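Local atomic coordinates of mandelate racemase/muconate lactonizing protein (Thermobispora bispora, PDB entry 3VC5), a protein that probably catalyses the magnesium-dependent dehydration of D-glucarate to 5-dehydro-4-deoxy-D-glucarate, as a member of the enolase superfamily. Residues A[31-36]-A[409-413]; A[373-377]-A[405-409]; A[52-56]-A[68-72]; A[180-184]-A[369-373]. One frame throughout, in Å; residues are numbered along the deposited sequence.

Contact 1: A[31-36]-A[409-413]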
loop_
_atom_site.group_PDB
_atom_site.type_symbol
_atom_site.label_atom_id
_atom_site.label_comp_id
_atom_site.label_asym_id
_atom_site.label_seq_id
_atom_site.Cartn_x
_atom_site.Cartn_y
_atom_site.Cartn_z
ATOM N N THR A 31 -4.965 -28.984 -5.080
ATOM C CA THR A 31 -5.588 -30.104 -4.374
ATOM C C THR A 31 -6.781 -29.691 -3.522
ATOM O O THR A 31 -6.605 -29.036 -2.486
ATOM C CB THR A 31 -4.552 -30.800 -3.460
ATOM O OG1 THR A 31 -3.374 -31.083 -4.233
ATOM C CG2 THR A 31 -5.119 -32.125 -2.882
ATOM N N PRO A 32 -8.002 -30.079 -3.941
ATOM C CA PRO A 32 -9.137 -29.754 -3.074
ATOM C C PRO A 32 -9.135 -30.694 -1.874
ATOM O O PRO A 32 -8.776 -31.878 -2.002
ATOM C CB PRO A 32 -10.350 -29.985 -3.983
ATOM C CG PRO A 32 -9.875 -31.093 -4.970
ATOM C CD PRO A 32 -8.395 -30.830 -5.158
ATOM N N VAL A 33 -9.556 -30.181 -0.717
ATOM C CA VAL A 33 -9.564 -30.967 0.535
ATOM C C VAL A 33 -10.871 -30.703 1.258
ATOM O O VAL A 33 -11.539 -29.657 1.026
ATOM C CB VAL A 33 -8.381 -30.584 1.474
ATOM C CG1 VAL A 33 -7.036 -30.971 0.847
ATOM C CG2 VAL A 33 -8.419 -29.090 1.859
ATOM N N ALA A 34 -11.267 -31.648 2.104
ATOM C CA ALA A 34 -12.428 -31.437 2.981
ATOM C C ALA A 34 -12.044 -31.878 4.366
ATOM O O ALA A 34 -11.261 -32.841 4.528
ATOM C CB ALA A 34 -13.657 -32.219 2.499
ATOM N N PHE A 35 -12.586 -31.193 5.378
ATOM C CA PHE A 35 -12.287 -31.574 6.764
ATOM C C PHE A 35 -13.527 -31.325 7.632
ATOM O O PHE A 35 -14.454 -30.634 7.201
ATOM C CB PHE A 35 -11.051 -30.830 7.282
ATOM C CG PHE A 35 -11.080 -29.349 6.988
ATOM C CD1 PHE A 35 -11.727 -28.471 7.878
ATOM C CD2 PHE A 35 -10.427 -28.835 5.857
ATOM C CE1 PHE A 35 -11.778 -27.066 7.594
ATOM C CE2 PHE A 35 -10.451 -27.474 5.577
ATOM C CZ PHE A 35 -11.119 -26.586 6.451
ATOM N N ARG A 36 -13.570 -31.932 8.819
ATOM C CA ARG A 36 -14.768 -31.921 9.658
ATOM C C ARG A 36 -14.973 -30.561 10.289
ATOM O O ARG A 36 -13.987 -29.890 10.691
ATOM C CB ARG A 36 -14.631 -32.981 10.765
ATOM C CG ARG A 36 -14.602 -34.393 10.202
ATOM C CD ARG A 36 -14.406 -35.452 11.291
ATOM N NE ARG A 36 -13.266 -35.137 12.165
ATOM C CZ ARG A 36 -11.997 -35.470 11.919
ATOM N NH1 ARG A 36 -11.677 -36.155 10.820
ATOM N NH2 ARG A 36 -11.043 -35.121 12.780
ATOM N N MET A 409 -6.880 -35.688 3.474
ATOM C CA MET A 409 -7.970 -34.716 3.324
ATOM C C MET A 409 -8.486 -34.661 1.918
ATOM O O MET A 409 -9.648 -34.341 1.708
ATOM C CB MET A 409 -7.576 -33.314 3.765
ATOM C CG MET A 409 -7.402 -33.151 5.250
ATOM S SD MET A 409 -7.436 -31.382 5.610
ATOM C CE MET A 409 -6.924 -31.467 7.341
ATOM N N HIS A 410 -7.633 -34.963 0.941
ATOM C CA HIS A 410 -8.116 -35.007 -0.437
ATOM C C HIS A 410 -9.079 -36.193 -0.645
ATOM O O HIS A 410 -10.091 -36.075 -1.344
ATOM C CB HIS A 410 -6.966 -35.084 -1.447
ATOM C CG HIS A 410 -7.441 -35.173 -2.857
ATOM N ND1 HIS A 410 -8.116 -34.150 -3.498
ATOM C CD2 HIS A 410 -7.330 -36.171 -3.770
ATOM C CE1 HIS A 410 -8.401 -34.518 -4.734
ATOM N NE2 HIS A 410 -7.938 -35.738 -4.925
ATOM N N GLU A 411 -8.768 -37.331 -0.017
ATOM C CA GLU A 411 -9.637 -38.484 -0.111
ATOM C C GLU A 411 -10.986 -38.140 0.541
ATOM O O GLU A 411 -12.041 -38.519 0.022
ATOM C CB GLU A 411 -8.998 -39.695 0.576
ATOM C CG GLU A 411 -9.720 -41.054 0.308
ATOM C CD GLU A 411 -10.934 -41.257 1.209
ATOM O OE1 GLU A 411 -10.945 -40.682 2.342
ATOM O OE2 GLU A 411 -11.890 -41.974 0.790
ATOM N N GLN A 412 -10.957 -37.391 1.646
ATOM C CA GLN A 412 -12.204 -36.977 2.289
ATOM C C GLN A 412 -13.016 -36.115 1.320
ATOM O O GLN A 412 -14.220 -36.281 1.198
ATOM C CB GLN A 412 -11.892 -36.223 3.586
ATOM C CG GLN A 412 -11.397 -37.189 4.671
ATOM C CD GLN A 412 -10.894 -36.560 5.965
ATOM O OE1 GLN A 412 -10.581 -37.304 6.910
ATOM N NE2 GLN A 412 -10.770 -35.220 6.021
ATOM N N TYR A 413 -12.359 -35.152 0.669
ATOM C CA TYR A 413 -13.040 -34.338 -0.347
ATOM C C TYR A 413 -13.731 -35.210 -1.385
ATOM O O TYR A 413 -14.899 -34.978 -1.735
ATOM C CB TYR A 413 -12.028 -33.412 -1.047
ATOM C CG TYR A 413 -12.646 -32.641 -2.184
ATOM C CD1 TYR A 413 -13.320 -31.452 -1.948
ATOM C CD2 TYR A 413 -12.573 -33.126 -3.486
ATOM C CE1 TYR A 413 -13.904 -30.726 -3.018
ATOM C CE2 TYR A 413 -13.152 -32.432 -4.553
ATOM C CZ TYR A 413 -13.819 -31.242 -4.305
ATOM O OH TYR A 413 -14.387 -30.572 -5.367
#

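Contact 2: A[373-377]-A[405-409]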
loop_
_atom_site.group_PDB
_atom_site.type_symbol
_atom_site.label_atom_id
_atom_site.label_comp_id
_atom_site.label_asym_id
_atom_site.label_seq_id
_atom_site.Cartn_x
_atom_site.Cartn_y
_atom_site.Cartn_z
ATOM N N GLY A 373 -7.555 -29.557 15.522
ATOM C CA GLY A 373 -6.231 -30.092 15.237
ATOM C C GLY A 373 -6.049 -30.612 13.831
ATOM O O GLY A 373 -4.921 -30.956 13.454
ATOM N N GLN A 374 -7.121 -30.645 13.027
ATOM C CA GLN A 374 -6.964 -31.097 11.625
ATOM C C GLN A 374 -6.040 -30.137 10.869
ATOM O O GLN A 374 -6.204 -28.917 10.957
ATOM C CB GLN A 374 -8.317 -31.155 10.899
ATOM C CG GLN A 374 -9.315 -32.159 11.492
ATOM C CD GLN A 374 -10.704 -31.998 10.938
ATOM O OE1 GLN A 374 -11.140 -32.767 10.070
ATOM N NE2 GLN A 374 -11.417 -30.990 11.425
ATOM N N ASP A 375 -5.102 -30.660 10.085
ATOM C CA ASP A 375 -4.233 -29.769 9.337
ATOM C C ASP A 375 -3.489 -30.529 8.257
ATOM O O ASP A 375 -3.458 -31.768 8.287
ATOM C CB ASP A 375 -3.249 -29.058 10.256
ATOM C CG ASP A 375 -2.931 -27.627 9.797
ATOM O OD1 ASP A 375 -3.064 -27.323 8.578
ATOM O OD2 ASP A 375 -2.556 -26.804 10.668
ATOM N N VAL A 376 -2.947 -29.783 7.287
ATOM C CA VAL A 376 -2.098 -30.363 6.251
ATOM C C VAL A 376 -0.627 -29.959 6.399
ATOM O O VAL A 376 0.200 -30.319 5.537
ATOM C CB VAL A 376 -2.604 -30.018 4.815
ATOM C CG1 VAL A 376 -3.979 -30.650 4.561
ATOM C CG2 VAL A 376 -2.601 -28.495 4.617
ATOM N N VAL A 377 -0.277 -29.204 7.447
ATOM C CA VAL A 377 1.146 -28.893 7.682
ATOM C C VAL A 377 1.591 -29.632 8.947
ATOM O O VAL A 377 0.754 -30.014 9.779
ATOM C CB VAL A 377 1.434 -27.382 7.805
ATOM C CG1 VAL A 377 0.912 -26.635 6.551
ATOM C CG2 VAL A 377 0.751 -26.809 9.055
ATOM N N ALA A 405 -0.960 -36.128 5.082
ATOM C CA ALA A 405 -2.145 -35.454 5.639
ATOM C C ALA A 405 -2.965 -34.820 4.504
ATOM O O ALA A 405 -4.211 -34.829 4.529
ATOM C CB ALA A 405 -1.745 -34.390 6.668
ATOM N N LEU A 406 -2.253 -34.268 3.523
ATOM C CA LEU A 406 -2.919 -33.694 2.321
ATOM C C LEU A 406 -3.684 -34.811 1.604
ATOM O O LEU A 406 -4.838 -34.632 1.212
ATOM C CB LEU A 406 -1.884 -33.077 1.367
ATOM C CG LEU A 406 -2.490 -32.435 0.113
ATOM C CD1 LEU A 406 -3.395 -31.238 0.448
ATOM C CD2 LEU A 406 -1.323 -32.011 -0.767
ATOM N N ALA A 407 -3.045 -35.976 1.433
ATOM C CA ALA A 407 -3.728 -37.116 0.808
ATOM C C ALA A 407 -4.976 -37.561 1.586
ATOM O O ALA A 407 -6.009 -37.839 0.996
ATOM C CB ALA A 407 -2.763 -38.297 0.592
ATOM N N VAL A 408 -4.881 -37.608 2.913
ATOM C CA VAL A 408 -6.037 -37.973 3.753
ATOM C C VAL A 408 -7.193 -36.983 3.492
ATOM O O VAL A 408 -8.349 -37.373 3.309
ATOM C CB VAL A 408 -5.634 -37.972 5.241
ATOM C CG1 VAL A 408 -6.869 -38.013 6.170
ATOM C CG2 VAL A 408 -4.684 -39.160 5.530
ATOM N N MET A 409 -6.880 -35.688 3.474
ATOM C CA MET A 409 -7.970 -34.716 3.324
ATOM C C MET A 409 -8.486 -34.661 1.918
ATOM O O MET A 409 -9.648 -34.341 1.708
ATOM C CB MET A 409 -7.576 -33.314 3.765
ATOM C CG MET A 409 -7.402 -33.151 5.250
ATOM S SD MET A 409 -7.436 -31.382 5.610
ATOM C CE MET A 409 -6.924 -31.467 7.341
#

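Contact 3: A[52-56]-A[68-72]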
loop_
_atom_site.group_PDB
_atom_site.type_symbol
_atom_site.label_atom_id
_atom_site.label_comp_id
_atom_site.label_asym_id
_atom_site.label_seq_id
_atom_site.Cartn_x
_atom_site.Cartn_y
_atom_site.Cartn_z
ATOM N N LEU A 52 -14.743 -27.086 2.955
ATOM C CA LEU A 52 -13.895 -27.325 1.782
ATOM C C LEU A 52 -12.792 -26.253 1.715
ATOM O O LEU A 52 -13.018 -25.085 2.062
ATOM C CB LEU A 52 -14.758 -27.177 0.527
ATOM C CG LEU A 52 -16.039 -28.033 0.478
ATOM C CD1 LEU A 52 -16.812 -27.803 -0.815
ATOM C CD2 LEU A 52 -15.731 -29.523 0.674
ATOM N N ARG A 53 -11.637 -26.637 1.185
ATOM C CA ARG A 53 -10.543 -25.703 0.887
ATOM C C ARG A 53 -9.825 -26.216 -0.345
ATOM O O ARG A 53 -9.990 -27.392 -0.726
ATOM C CB ARG A 53 -9.526 -25.579 2.043
ATOM C CG ARG A 53 -10.088 -25.018 3.348
ATOM C CD ARG A 53 -10.530 -23.569 3.247
ATOM N NE ARG A 53 -9.457 -22.612 3.551
ATOM C CZ ARG A 53 -9.647 -21.291 3.555
ATOM N NH1 ARG A 53 -10.856 -20.814 3.266
ATOM N NH2 ARG A 53 -8.639 -20.445 3.813
ATOM N N THR A 54 -8.981 -25.363 -0.919
ATOM C CA THR A 54 -8.116 -25.782 -2.011
ATOM C C THR A 54 -6.701 -25.445 -1.578
ATOM O O THR A 54 -6.401 -24.303 -1.152
ATOM C CB THR A 54 -8.431 -25.015 -3.323
ATOM O OG1 THR A 54 -9.785 -25.257 -3.685
ATOM C CG2 THR A 54 -7.519 -25.502 -4.455
ATOM N N ILE A 55 -5.855 -26.461 -1.596
ATOM C CA ILE A 55 -4.446 -26.269 -1.316
ATOM C C ILE A 55 -3.667 -26.100 -2.615
ATOM O O ILE A 55 -3.832 -26.868 -3.564
ATOM C CB ILE A 55 -3.889 -27.468 -0.520
ATOM C CG1 ILE A 55 -4.778 -27.699 0.709
ATOM C CG2 ILE A 55 -2.417 -27.263 -0.184
ATOM C CD1 ILE A 55 -4.926 -26.549 1.650
ATOM N N VAL A 56 -2.809 -25.091 -2.644
ATOM C CA VAL A 56 -1.971 -24.862 -3.813
ATOM C C VAL A 56 -0.497 -25.003 -3.462
ATOM O O VAL A 56 -0.042 -24.486 -2.444
ATOM C CB VAL A 56 -2.221 -23.413 -4.367
ATOM C CG1 VAL A 56 -1.184 -23.031 -5.422
ATOM C CG2 VAL A 56 -3.639 -23.313 -4.906
ATOM N N GLY A 68 -0.069 -22.188 -0.754
ATOM C CA GLY A 68 -1.193 -21.243 -0.609
ATOM C C GLY A 68 -2.439 -22.032 -0.273
ATOM O O GLY A 68 -2.482 -23.255 -0.433
ATOM N N GLU A 69 -3.450 -21.341 0.220
ATOM C CA GLU A 69 -4.690 -21.980 0.672
ATOM C C GLU A 69 -5.851 -21.046 0.374
ATOM O O GLU A 69 -5.778 -19.852 0.657
ATOM C CB GLU A 69 -4.607 -22.330 2.157
ATOM C CG GLU A 69 -5.917 -22.906 2.712
ATOM C CD GLU A 69 -5.890 -23.147 4.218
ATOM O OE1 GLU A 69 -4.799 -23.267 4.836
ATOM O OE2 GLU A 69 -7.008 -23.220 4.791
ATOM N N THR A 70 -6.915 -21.591 -0.201
ATOM C CA THR A 70 -8.050 -20.764 -0.595
ATOM C C THR A 70 -9.338 -21.592 -0.465
ATOM O O THR A 70 -9.318 -22.716 0.067
ATOM C CB THR A 70 -7.843 -20.194 -1.999
ATOM O OG1 THR A 70 -8.900 -19.274 -2.314
ATOM C CG2 THR A 70 -7.769 -21.301 -3.064
ATOM N N TYR A 71 -10.458 -21.048 -0.927
ATOM C CA TYR A 71 -11.780 -21.687 -0.794
ATOM C C TYR A 71 -11.843 -22.946 -1.631
ATOM O O TYR A 71 -11.091 -23.078 -2.620
ATOM C CB TYR A 71 -12.850 -20.719 -1.328
ATOM C CG TYR A 71 -12.723 -19.388 -0.670
ATOM C CD1 TYR A 71 -13.039 -19.208 0.680
ATOM C CD2 TYR A 71 -12.279 -18.280 -1.393
ATOM C CE1 TYR A 71 -12.878 -17.967 1.301
ATOM C CE2 TYR A 71 -12.152 -17.029 -0.787
ATOM C CZ TYR A 71 -12.471 -16.877 0.552
ATOM O OH TYR A 71 -12.340 -15.648 1.123
ATOM N N GLY A 72 -12.732 -23.869 -1.231
ATOM C CA GLY A 72 -12.917 -25.138 -1.952
ATOM C C GLY A 72 -14.170 -25.241 -2.808
ATOM O O GLY A 72 -14.372 -26.265 -3.479
HETATM O O HOH W 1 -13.959 -22.843 1.053
#

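Contact 4: A[180-184]-A[369-373]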
loop_
_atom_site.group_PDB
_atom_site.type_symbol
_atom_site.label_atom_id
_atom_site.label_comp_id
_atom_site.label_asym_id
_atom_site.label_seq_id
_atom_site.Cartn_x
_atom_site.Cartn_y
_atom_site.Cartn_z
ATOM N N GLU A 180 -21.937 -36.696 18.347
ATOM C CA GLU A 180 -21.761 -35.401 18.991
ATOM C C GLU A 180 -20.280 -35.082 19.180
ATOM O O GLU A 180 -19.457 -35.981 19.385
ATOM C CB GLU A 180 -22.503 -35.364 20.320
ATOM C CG GLU A 180 -23.979 -35.629 20.119
ATOM C CD GLU A 180 -24.781 -35.578 21.394
ATOM O OE1 GLU A 180 -24.174 -35.551 22.481
ATOM O OE2 GLU A 180 -26.024 -35.567 21.295
ATOM N N ASP A 181 -19.928 -33.806 19.087
ATOM C CA ASP A 181 -18.540 -33.436 19.198
ATOM C C ASP A 181 -18.161 -33.122 20.635
ATOM O O ASP A 181 -19.022 -33.095 21.525
ATOM C CB ASP A 181 -18.232 -32.261 18.262
ATOM C CG ASP A 181 -19.057 -31.028 18.574
ATOM O OD1 ASP A 181 -18.979 -30.509 19.708
ATOM O OD2 ASP A 181 -19.767 -30.547 17.663
ATOM N N ARG A 182 -16.868 -32.902 20.870
ATOM C CA ARG A 182 -16.389 -32.674 22.232
ATOM C C ARG A 182 -16.702 -31.289 22.794
ATOM O O ARG A 182 -16.438 -31.040 23.970
ATOM C CB ARG A 182 -14.879 -32.939 22.342
ATOM C CG ARG A 182 -13.992 -31.845 21.716
ATOM C CD ARG A 182 -12.508 -32.188 21.842
ATOM N NE ARG A 182 -11.622 -31.091 21.442
ATOM C CZ ARG A 182 -11.287 -30.057 22.221
ATOM N NH1 ARG A 182 -11.770 -29.940 23.462
ATOM N NH2 ARG A 182 -10.462 -29.119 21.757
ATOM N N PHE A 183 -17.239 -30.386 21.969
ATOM C CA PHE A 183 -17.429 -28.997 22.414
ATOM C C PHE A 183 -18.717 -28.782 23.203
ATOM O O PHE A 183 -18.790 -27.873 24.049
ATOM C CB PHE A 183 -17.365 -28.044 21.213
ATOM C CG PHE A 183 -16.062 -28.151 20.461
ATOM C CD1 PHE A 183 -14.886 -27.652 21.016
ATOM C CD2 PHE A 183 -16.007 -28.798 19.242
ATOM C CE1 PHE A 183 -13.671 -27.781 20.343
ATOM C CE2 PHE A 183 -14.817 -28.902 18.550
ATOM C CZ PHE A 183 -13.646 -28.407 19.097
ATOM N N GLY A 184 -19.724 -29.616 22.942
ATOM C CA GLY A 184 -21.036 -29.476 23.584
ATOM C C GLY A 184 -21.897 -28.504 22.800
ATOM O O GLY A 184 -21.394 -27.723 21.958
ATOM N N PRO A 369 -9.850 -23.245 16.542
ATOM C CA PRO A 369 -10.242 -24.259 17.568
ATOM C C PRO A 369 -11.264 -25.276 17.025
ATOM O O PRO A 369 -11.258 -26.448 17.421
ATOM C CB PRO A 369 -10.884 -23.405 18.659
ATOM C CG PRO A 369 -10.180 -22.036 18.505
ATOM C CD PRO A 369 -10.070 -21.858 17.016
ATOM N N TRP A 370 -12.152 -24.824 16.132
ATOM C CA TRP A 370 -13.269 -25.636 15.650
ATOM C C TRP A 370 -12.792 -26.770 14.767
ATOM O O TRP A 370 -13.516 -27.769 14.585
ATOM C CB TRP A 370 -14.262 -24.732 14.863
ATOM C CG TRP A 370 -14.843 -23.702 15.829
ATOM C CD1 TRP A 370 -14.690 -22.352 15.777
ATOM C CD2 TRP A 370 -15.629 -23.971 17.013
ATOM N NE1 TRP A 370 -15.337 -21.753 16.849
ATOM C CE2 TRP A 370 -15.903 -22.731 17.625
ATOM C CE3 TRP A 370 -16.097 -25.147 17.625
ATOM C CZ2 TRP A 370 -16.670 -22.628 18.800
ATOM C CZ3 TRP A 370 -16.847 -25.042 18.789
ATOM C CH2 TRP A 370 -17.119 -23.801 19.367
ATOM N N GLN A 371 -11.596 -26.600 14.186
ATOM C CA GLN A 371 -11.050 -27.650 13.328
ATOM C C GLN A 371 -10.348 -28.732 14.157
ATOM O O GLN A 371 -9.915 -29.741 13.618
ATOM C CB GLN A 371 -10.133 -27.052 12.262
ATOM C CG GLN A 371 -10.871 -26.874 10.918
ATOM C CD GLN A 371 -12.223 -26.190 11.104
ATOM O OE1 GLN A 371 -12.283 -24.957 11.303
ATOM N NE2 GLN A 371 -13.313 -26.977 11.070
ATOM N N ASP A 372 -10.284 -28.528 15.446
ATOM C CA ASP A 372 -9.795 -29.536 16.394
ATOM C C ASP A 372 -8.542 -30.297 15.969
ATOM O O ASP A 372 -8.475 -31.494 16.079
ATOM C CB ASP A 372 -10.918 -30.478 16.752
ATOM C CG ASP A 372 -10.799 -31.046 18.159
ATOM O OD1 ASP A 372 -10.119 -30.496 19.006
ATOM O OD2 ASP A 372 -11.362 -32.086 18.356
ATOM N N GLY A 373 -7.555 -29.557 15.522
ATOM C CA GLY A 373 -6.231 -30.092 15.237
ATOM C C GLY A 373 -6.049 -30.612 13.831
ATOM O O GLY A 373 -4.921 -30.956 13.454
#

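Contact 1: A[31-36]-A[409-413]
A helix packed on a strand edge joins Pro32, Val33 and Ala34, on an outermost strand of the three-stranded antiparallel sheet in the N-terminal domain, to Met409, His410, Gln412 and Tyr413 of helix 403-415. The two segments run at 85° to each other with axes 5.4 Å apart, and three hydrogen bonds tie them together. His410 ND1 donates to Pro32 O at 2.8 Å, in the plane of both the imidazole and the carbonyl; its CG stands anti to the backbone N (chi1 178°), setting the ring beside the proline. Gln412, extended beyond CG, sends NE2 to Ala34 O at 2.9 Å, the oxygen lying in the plane of its amide. Between these two, Ala34 N donates to Met409 O (3.2 Å) from above the carbonyl plane, on the face opposite the intrahelical donor Tyr413 N. Pro32 CB lies squarely over the Tyr413 ring, 3.6 Å from its centroid, in a CH-pi contact. Val33 CB packs on Met409 CB at 3.7 Å, and Met409 SD approaches the Phe35 ring obliquely, a Met-aromatic contact. A serine in place of Tyr413 would probably leave Pro32 without its aromatic partner and open a gap toward Leu77. That leucine, on helix 74-85, touches both Pro32 and Tyr413, while the other edge of strand 25-36 is hydrogen-bonded to strand 50-60.

Contact 2: A[373-377]-A[405-409]
Where the loop between helix 344-355 and strand 388-390 of the barrel domain passes the late helix 403-415, Gln374, Asp375 and Val376 pack against Ala405, Leu406 and Met409. No hydrogen bond crosses between the two segments, and the fit is made largely by methyl groups. Met409 ends with its CE against the loop backbone, 3.4 Å from Asp375 N, and the same methyl touches Gln374 CB. One helical turn earlier, Ala405 points its CB at the loop and meets Asp375 O at 3.5 Å. Val376 supplies the third point: its CG1, anti to the carbonyl carbon (chi1 -65°), enters between Met409 SD at 3.7 Å and Leu406 CA at 3.9 Å, with Leu406 CD1 slightly farther off. The loop is held in shape by its own polar groups. Asp375 OD1 accepts from Val376 N at 2.8 Å through a rather bent bond on the anti side of the carboxylate, and accepts a second hydrogen bond, from Gly344 N. Gln374 turns its amide to other partners, NE2 bonding to Gln371 O and OE1 to Arg36 N. Asp402 links the two elements, since its backbone is hydrogen-bonded to that of Val376 and its OD1 accepts from Ala405 N. Such a return of the C-terminal chain from the barrel to the N-terminal capping domain is characteristic of the two-domain enolase superfamily.

Contact 3: A[52-56]-A[68-72]
Arg53 and Glu69, set diagonally across the strand pair, form a buried salt bridge in which NE donates to OE2 at 2.8 Å, using the anti lone pair of the carboxylate. The guanidinium meets OE2 nearly in its own plane, yet the two flat groups stand 83° apart, and the second bond, from Arg53 NH2, is long and weak. Bends at chi2 (-66°) and chi3 (-89°) curl the arginine back over the neighbouring strand, with Thr70 O 3.4 Å above one face of the guanidinium. Its NH1 comes 3.7 Å from Tyr71 CD1, the two planes almost perpendicular. On the other side of the sheet, Thr54 OG1 donates to Tyr71 O at 2.8 Å, and its CB packs on Thr70 CG2. The backbones pair through Thr54 with Thr70 and Val56 with Gly68, both antiparallel hydrogen-bonded pairs. Near Gly72 a water bridges the strands, donating to Leu52 O and accepting from Gly72 N. Gly72 CA nestles 3.7 Å from Leu52 CB, where a side chain on the glycine would clash. Further out, Ser346 serves both charges, its OG bonding Arg53 NH2 and its N bonding Glu69 OE1, while Leu343 N adds a bond to Glu69 OE2; these bonds fasten the sheet to the barrel. The arrangement is a beta hairpin of the enolase-superfamily capping domain, whose end reaches the active site: the Tyr71 side chain is about 6 Å from that of His338, a predicted proton acceptor.

Contact 4: A[180-184]-A[369-373]
The turn that presents Arg182 and Phe183 to Pro369, Trp370 and Asp372 starts at Asp181, whose OD1 accepts from Phe183 N at 2.9 Å in an Asx turn; its other oxygen is paired with Lys171. Arg182 follows, with CG set between the backbone N and the carbonyl carbon (chi1 74°) and the chain extended from there to NE. It grips Asp372 side-on, NE at 2.9 Å and NH2 at 3.1 Å both reaching OD1. The oxygen lies in the guanidinium plane, but the nitrogens approach it from above the carboxylate plane, the two planes being 37° apart. NH1 has a second acid, Glu202. Both segments are loops of the (β/α)7β-barrel domain: 180-184 comes after strand 161-169, and the loop holding 369-373 leads to strand 388-390, its neighbour in the barrel sheet. Phe183 comes next, its ring sandwiched between Arg182 CG on one face and Trp370 CZ3 on the other. The indole directs its edge at that second face in an edge-to-face pair, with the centroids of the phenyl and six-membered rings 4.9 Å apart. CZ of Phe183 lies 3.5 Å from Pro369 O, the acceptor of the hydrogen bond from Asp372 N. Were Phe183 a serine, the indole edge would probably lose the face it packs on and a gap would open beside the aliphatic part of Arg182. Trp370 NE1 is bonded to Tyr167 O, and its side chain lies about 8 Å from that of Lys211, a predicted proton acceptor.

How the contacts relate
Contacts 1 and 2 lie side by side on helix 403-415, their centres 8 Å apart, and Met409 serves both. Contact 3 continues the sheet of contact 1: Val33 N and Arg53 O are 2.8 Å apart, and Phe35 CE2 packs on Arg53 CG at 3.3 Å. Leu406 CD1 of contact 2 touches Ile55 CG1 of contact 3 at 3.8 Å. Contact 4 shares Gly373 with contact 2 and meets contact 1 where Gln371 NE2 reaches Arg36 O at 3.0 Å. Contacts 3 and 4 remain about 8 Å apart at their nearest atoms, yet each extends an aromatic residue, Tyr71 or Trp370, toward the active site, whereas contacts 1 and 2 lie away from it.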